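Local structure of polyketide cyclase / dehydrase and lipid transport (3P51) at residues R16-S19 against R20-F24. The protein is of unknown function but, as a Bet v 1-like member of the polyketide cyclase and lipid transport family, probably binds a hydrophobic ligand. Numbering follows the deposited sequence.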
ATOM      1  N   ARG A  16     -20.486  -9.494   7.349  1.00 41.87           N
ATOM      2  CA  ARG A  16     -20.701 -10.689   8.156  1.00 44.11           C
ATOM      3  C   ARG A  16     -19.404 -11.463   8.376  1.00 44.58           C
ATOM      4  O   ARG A  16     -19.111 -11.926   9.492  1.00 40.16           O
ATOM      5  CB  ARG A  16     -21.738 -11.582   7.479  1.00 48.06           C
ATOM      6  CG  ARG A  16     -22.244 -12.722   8.329  1.00 57.01           C
ATOM      7  CD  ARG A  16     -23.717 -12.953   8.049  1.00 67.60           C
ATOM      8  NE  ARG A  16     -24.200 -14.186   8.659  1.00 78.01           N
ATOM      9  CZ  ARG A  16     -24.296 -15.345   8.016  1.00 83.27           C
ATOM     10  NH1 ARG A  16     -23.937 -15.434   6.741  1.00 83.18           N
ATOM     11  NH2 ARG A  16     -24.751 -16.419   8.650  1.00 85.51           N
ATOM     12  N   VAL A  17     -18.626 -11.622   7.313  1.00 42.85           N
ATOM     13  CA  VAL A  17     -17.357 -12.325   7.448  1.00 39.88           C
ATOM     14  C   VAL A  17     -16.442 -11.564   8.396  1.00 39.96           C
ATOM     15  O   VAL A  17     -15.831 -12.154   9.280  1.00 39.02           O
ATOM     16  CB  VAL A  17     -16.648 -12.524   6.101  1.00 36.45           C
ATOM     17  CG1 VAL A  17     -15.380 -13.316   6.318  1.00 33.34           C
ATOM     18  CG2 VAL A  17     -17.560 -13.261   5.116  1.00 35.02           C
ATOM     19  N   TRP A  18     -16.351 -10.249   8.219  1.00 39.50           N
ATOM     20  CA  TRP A  18     -15.509  -9.441   9.101  1.00 38.70           C
ATOM     21  C   TRP A  18     -15.970  -9.579  10.550  1.00 41.00           C
ATOM     22  O   TRP A  18     -15.163  -9.780  11.451  1.00 34.45           O
ATOM     23  CB  TRP A  18     -15.512  -7.967   8.662  1.00 32.20           C
ATOM     24  CG  TRP A  18     -14.578  -7.073   9.470  1.00 34.65           C
ATOM     25  CD1 TRP A  18     -14.928  -5.957  10.187  1.00 35.29           C
ATOM     26  CD2 TRP A  18     -13.160  -7.231   9.650  1.00 33.47           C
ATOM     27  NE1 TRP A  18     -13.817  -5.413  10.790  1.00 35.50           N
ATOM     28  CE2 TRP A  18     -12.721  -6.167  10.473  1.00 34.81           C
ATOM     29  CE3 TRP A  18     -12.219  -8.156   9.184  1.00 36.61           C
ATOM     30  CZ2 TRP A  18     -11.377  -6.007  10.850  1.00 34.36           C
ATOM     31  CZ3 TRP A  18     -10.870  -8.002   9.567  1.00 38.71           C
ATOM     32  CH2 TRP A  18     -10.472  -6.935  10.390  1.00 37.90           C
ATOM     33  N   SER A  19     -17.278  -9.476  10.778  1.00 41.50           N
ATOM     34  CA  SER A  19     -17.796  -9.555  12.136  1.00 39.79           C
ATOM     35  C   SER A  19     -17.327 -10.833  12.826  1.00 42.25           C
ATOM     36  O   SER A  19     -17.105 -10.866  14.040  1.00 41.83           O
ATOM     37  CB  SER A  19     -19.326  -9.468  12.141  1.00 42.78           C
ATOM     38  OG  SER A  19     -19.822  -9.820  13.417  1.00 51.46           O
ATOM     39  N   ARG A  20     -17.169 -11.887  12.038  1.00 41.48           N
ATOM     40  CA  ARG A  20     -16.784 -13.187  12.564  1.00 37.35           C
ATOM     41  C   ARG A  20     -15.279 -13.302  12.885  1.00 40.40           C
ATOM     42  O   ARG A  20     -14.907 -13.919  13.881  1.00 40.59           O
ATOM     43  CB  ARG A  20     -17.198 -14.280  11.572  1.00 36.99           C
ATOM     44  CG  ARG A  20     -16.923 -15.713  12.044  1.00 37.24           C
ATOM     45  CD  ARG A  20     -17.876 -16.123  13.163  1.00 42.13           C
ATOM     46  NE  ARG A  20     -17.846 -17.567  13.406  1.00 47.98           N
ATOM     47  CZ  ARG A  20     -17.359 -18.147  14.500  1.00 51.76           C
ATOM     48  NH1 ARG A  20     -16.856 -17.406  15.479  1.00 51.34           N
ATOM     49  NH2 ARG A  20     -17.389 -19.474  14.620  1.00 50.37           N
ATOM     50  N   ILE A  21     -14.417 -12.710  12.052  1.00 35.85           N
ATOM     51  CA  ILE A  21     -12.968 -12.916  12.189  1.00 35.87           C
ATOM     52  C   ILE A  21     -12.207 -11.736  12.790  1.00 38.26           C
ATOM     53  O   ILE A  21     -11.008 -11.822  12.996  1.00 41.79           O
ATOM     54  CB  ILE A  21     -12.316 -13.213  10.829  1.00 33.97           C
ATOM     55  CG1 ILE A  21     -12.428 -11.996   9.906  1.00 33.82           C
ATOM     56  CG2 ILE A  21     -12.953 -14.440  10.188  1.00 33.29           C
ATOM     57  CD1 ILE A  21     -11.356 -11.934   8.845  1.00 39.03           C
ATOM     58  N   ARG A  22     -12.904 -10.643  13.079  1.00 40.46           N
ATOM     59  CA  ARG A  22     -12.240  -9.367  13.360  1.00 39.38           C
ATOM     60  C   ARG A  22     -11.542  -9.291  14.722  1.00 40.73           C
ATOM     61  O   ARG A  22     -10.816  -8.341  14.995  1.00 41.68           O
ATOM     62  CB  ARG A  22     -13.231  -8.197  13.211  1.00 32.56           C
ATOM     63  CG  ARG A  22     -14.221  -8.031  14.352  1.00 35.09           C
ATOM     64  CD  ARG A  22     -15.195  -6.871  14.069  1.00 37.80           C
ATOM     65  NE  ARG A  22     -16.257  -6.796  15.068  1.00 49.57           N
ATOM     66  CZ  ARG A  22     -16.333  -5.877  16.029  1.00 52.60           C
ATOM     67  NH1 ARG A  22     -15.406  -4.927  16.130  1.00 48.69           N
ATOM     68  NH2 ARG A  22     -17.349  -5.901  16.883  1.00 53.06           N
ATOM     69  N   ASN A  23     -11.762 -10.289  15.567  1.00 37.39           N
ATOM     70  CA  ASN A  23     -11.231 -10.257  16.926  1.00 38.99           C
ATOM     71  C   ASN A  23      -9.989 -11.139  17.071  1.00 38.68           C
ATOM     72  O   ASN A  23     -10.071 -12.354  16.977  1.00 35.93           O
ATOM     73  CB  ASN A  23     -12.315 -10.667  17.930  1.00 38.82           C
ATOM     74  CG  ASN A  23     -11.899 -10.425  19.369  1.00 46.35           C
ATOM     75  OD1 ASN A  23     -10.779 -10.739  19.761  1.00 46.47           O
ATOM     76  ND2 ASN A  23     -12.794  -9.843  20.158  1.00 48.12           N
ATOM     77  N   PHE A  24      -8.836 -10.510  17.278  1.00 36.29           N
ATOM     78  CA  PHE A  24      -7.559 -11.226  17.367  1.00 34.31           C
ATOM     79  C   PHE A  24      -7.588 -12.305  18.461  1.00 36.47           C
ATOM     80  O   PHE A  24      -6.868 -13.291  18.374  1.00 36.82           O
ATOM     81  CB  PHE A  24      -6.426 -10.210  17.584  1.00 30.21           C
ATOM     82  CG  PHE A  24      -5.046 -10.802  17.676  1.00 33.12           C
ATOM     83  CD1 PHE A  24      -4.354 -11.174  16.528  1.00 37.87           C
ATOM     84  CD2 PHE A  24      -4.407 -10.922  18.906  1.00 33.09           C
ATOM     85  CE1 PHE A  24      -3.054 -11.701  16.609  1.00 37.27           C
ATOM     86  CE2 PHE A  24      -3.105 -11.446  19.000  1.00 33.55           C
ATOM     87  CZ  PHE A  24      -2.430 -11.834  17.845  1.00 31.03           C
TER
HETATM   88  O   HOH W   1     -17.914  -8.943  15.775  1.00 52.48           O
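Arg22 lays its CB over one face of the Trp18 indole, 3.6 Å from the centroid of the five-membered ring, a CH-pi contact. Arginine suits the place because its aliphatic base can lie on the ring while its NE still reaches water. Trp18 CG stands anti to its own backbone N (chi1 -176°), which helps bring the indole beneath Arg22 CB. From there the arginine chain runs extended past the ring, with CD 3.8 Å from Trp18 NE1. At the benzene end of the indole, Ile21 CD1 comes obliquely to within 3.9 Å of Trp18 CE3, a purely apolar methyl beside a buried ring. Arg22 NE gives its N-H to a water (2.8 Å) that also donates to Ser19 O (2.7 Å).

Behind these side chains, Ile21 N bonds to Val17 O at 3.2 Å, a helical i to i+4 bond, whereas Arg22 N reaches Trp18 O only weakly. Further out, Leu97 of strand 88-100 packs against Trp18 and Ile21, and Arg20 forms a salt bridge with Glu139. In this short helix of a helix-grip fold, one buried indole thus offers an apolar face to Arg22 CB and its N-H to Glu67, while the water carries the hydrogen bonding of Ser19 O on to Arg22 NE.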